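PDB 5NEC: TonB-dependent siderophore receptor from Pseudomonas aeruginosa 39016, which probably takes up ferric siderophores, and siderophore-drug conjugates, across the outer membrane with energy relayed by TonB. Local coordinates for residues G273-K278 against L312-D317. Residues are numbered along the deposited sequence; the frame is centred on the assembly and turned at random.
Sequences GRDFQK and LWTQPD
At the open end of the hairpin formed by strands 276-291 and 296-316, Phe276 and Leu312 make an antiparallel hydrogen-bonded pair: Phe276 N reaches Leu312 O at 2.9 Å (N-H...O 152°), and Leu312 N returns a straighter bond to Phe276 O (175°). Both side chains lie on one face of the sheet. Phe276 holds CG between its backbone N and carbonyl carbon, which swings the ring across toward Leu312; Leu312 CB sits over one ring face, offset toward the rim, 3.9 Å from the centroid of the Phe276 ring, a CH-pi contact. Leu312 CD2 adds an apolar touch, 3.7 Å from Phe276 CE2.

The hairpin belongs to the beta-barrel of a TonB-dependent receptor. Strand 276-291 begins at Phe276, and no further backbone bridge joins the two segments; just before it, side-chain bonds link Arg274 and Asp275 to Thr314. Thr314 OG1 donates to Asp275 OD2 at 2.6 Å, on the syn side, 18° out of the carboxylate plane, and accepts from Arg274 NH2 at 2.9 Å, near the guanidinium plane. The same plane holds the salt bridge of Arg274 NE to Asp275 OD1 (3.0 Å), closing a ring of three side chains. Asp275 OD2 has two more donors, a water that bridges to Thr314 N and Leu271 N; Trp415 meets Arg274 through a cation-pi contact.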
loop_
_atom_site.group_PDB
_atom_site.type_symbol
_atom_site.label_atom_id
_atom_site.label_comp_id
_atom_site.label_asym_id
_atom_site.label_seq_id
_atom_site.Cartn_x
_atom_site.Cartn_y
_atom_site.Cartn_z
ATOM N N GLY A 273 19.159 -11.752 -19.060
ATOM C CA GLY A 273 18.670 -12.577 -20.166
ATOM C C GLY A 273 17.444 -13.424 -19.863
ATOM O O GLY A 273 16.855 -13.964 -20.787
ATOM N N ARG A 274 17.084 -13.594 -18.589
ATOM C CA ARG A 274 16.017 -14.504 -18.198
ATOM C C ARG A 274 14.862 -13.841 -17.477
ATOM O O ARG A 274 13.707 -14.158 -17.748
ATOM C CB ARG A 274 16.571 -15.626 -17.314
ATOM C CG ARG A 274 15.502 -16.547 -16.747
ATOM C CD ARG A 274 16.057 -17.674 -15.900
ATOM N NE ARG A 274 16.365 -17.258 -14.541
ATOM C CZ ARG A 274 16.877 -18.069 -13.610
ATOM N NH1 ARG A 274 17.156 -19.344 -13.890
ATOM N NH2 ARG A 274 17.141 -17.598 -12.391
ATOM N N ASP A 275 15.156 -12.978 -16.515
ATOM C CA ASP A 275 14.144 -12.552 -15.547
ATOM C C ASP A 275 13.276 -11.424 -16.089
ATOM O O ASP A 275 13.764 -10.572 -16.802
ATOM C CB ASP A 275 14.799 -12.149 -14.212
ATOM C CG ASP A 275 15.595 -13.309 -13.559
ATOM O OD1 ASP A 275 15.370 -14.493 -13.909
ATOM O OD2 ASP A 275 16.458 -13.017 -12.699
ATOM N N PHE A 276 11.990 -11.440 -15.753
ATOM C CA PHE A 276 11.046 -10.442 -16.242
ATOM C C PHE A 276 9.890 -10.287 -15.264
ATOM O O PHE A 276 9.582 -11.199 -14.504
ATOM C CB PHE A 276 10.528 -10.796 -17.665
ATOM C CG PHE A 276 9.866 -12.159 -17.773
ATOM C CD1 PHE A 276 8.540 -12.336 -17.413
ATOM C CD2 PHE A 276 10.580 -13.264 -18.234
ATOM C CE1 PHE A 276 7.939 -13.577 -17.495
ATOM C CE2 PHE A 276 9.983 -14.507 -18.326
ATOM C CZ PHE A 276 8.657 -14.666 -17.951
ATOM N N GLN A 277 9.252 -9.131 -15.294
ATOM C CA GLN A 277 8.106 -8.860 -14.445
ATOM C C GLN A 277 7.146 -7.974 -15.232
ATOM O O GLN A 277 7.392 -6.800 -15.416
ATOM C CB GLN A 277 8.595 -8.212 -13.161
ATOM C CG GLN A 277 7.561 -7.980 -12.096
ATOM C CD GLN A 277 8.061 -7.036 -11.033
ATOM O OE1 GLN A 277 9.134 -7.211 -10.477
ATOM N NE2 GLN A 277 7.327 -5.962 -10.826
ATOM N N LYS A 278 6.083 -8.582 -15.746
ATOM C CA LYS A 278 5.129 -7.930 -16.639
ATOM C C LYS A 278 3.771 -7.928 -15.988
ATOM O O LYS A 278 3.347 -8.943 -15.477
ATOM C CB LYS A 278 5.033 -8.687 -17.957
ATOM C CG LYS A 278 6.232 -8.441 -18.815
ATOM C CD LYS A 278 6.418 -9.508 -19.894
ATOM C CE LYS A 278 7.604 -9.129 -20.769
ATOM N NZ LYS A 278 8.131 -10.300 -21.527
ATOM N N LEU A 312 8.899 -13.827 -13.564
ATOM C CA LEU A 312 9.958 -14.824 -13.373
ATOM C C LEU A 312 11.209 -14.128 -12.831
ATOM O O LEU A 312 11.796 -13.268 -13.507
ATOM C CB LEU A 312 10.303 -15.499 -14.691
ATOM C CG LEU A 312 11.550 -16.399 -14.786
ATOM C CD1 LEU A 312 11.423 -17.518 -13.814
ATOM C CD2 LEU A 312 11.742 -16.978 -16.174
ATOM N N TRP A 313 11.636 -14.513 -11.634
ATOM C CA TRP A 313 12.731 -13.812 -10.976
ATOM C C TRP A 313 13.649 -14.775 -10.223
ATOM O O TRP A 313 13.342 -15.962 -10.076
ATOM C CB TRP A 313 12.175 -12.708 -10.062
ATOM C CG TRP A 313 11.579 -13.172 -8.783
ATOM C CD1 TRP A 313 12.175 -13.147 -7.570
ATOM C CD2 TRP A 313 10.270 -13.710 -8.580
ATOM N NE1 TRP A 313 11.330 -13.651 -6.610
ATOM C CE2 TRP A 313 10.143 -13.995 -7.197
ATOM C CE3 TRP A 313 9.175 -13.962 -9.423
ATOM C CZ2 TRP A 313 8.965 -14.544 -6.637
ATOM C CZ3 TRP A 313 8.011 -14.503 -8.858
ATOM C CH2 TRP A 313 7.923 -14.794 -7.483
ATOM N N THR A 314 14.777 -14.235 -9.755
ATOM C CA THR A 314 15.826 -15.016 -9.087
ATOM C C THR A 314 15.848 -14.736 -7.584
ATOM O O THR A 314 15.692 -13.602 -7.156
ATOM C CB THR A 314 17.196 -14.689 -9.698
ATOM O OG1 THR A 314 17.176 -14.970 -11.106
ATOM C CG2 THR A 314 18.323 -15.480 -9.018
ATOM N N GLN A 315 16.019 -15.785 -6.791
ATOM C CA GLN A 315 16.243 -15.651 -5.338
ATOM C C GLN A 315 17.631 -16.197 -5.008
ATOM O O GLN A 315 17.968 -17.310 -5.418
ATOM C CB GLN A 315 15.202 -16.412 -4.546
ATOM C CG GLN A 315 13.797 -16.094 -4.989
ATOM C CD GLN A 315 12.722 -16.713 -4.121
ATOM O OE1 GLN A 315 11.542 -16.516 -4.400
ATOM N NE2 GLN A 315 13.107 -17.468 -3.083
ATOM N N PRO A 316 18.420 -15.429 -4.253
ATOM C CA PRO A 316 19.796 -15.832 -3.998
ATOM C C PRO A 316 19.930 -16.956 -2.977
ATOM O O PRO A 316 19.714 -16.751 -1.787
ATOM C CB PRO A 316 20.446 -14.541 -3.509
ATOM C CG PRO A 316 19.344 -13.752 -2.891
ATOM C CD PRO A 316 18.056 -14.218 -3.491
ATOM N N ASP A 317 20.209 -18.152 -3.499
ATOM C CA ASP A 317 20.650 -19.347 -2.759
ATOM C C ASP A 317 19.630 -20.190 -2.020
ATOM O O ASP A 317 19.944 -21.325 -1.660
ATOM C CB ASP A 317 21.832 -19.029 -1.814
ATOM C CG ASP A 317 22.835 -20.186 -1.721
ATOM O OD1 ASP A 317 23.087 -20.801 -2.780
ATOM O OD2 ASP A 317 23.350 -20.485 -0.607
HETATM O O HOH W 1 15.774 -11.562 -10.594
#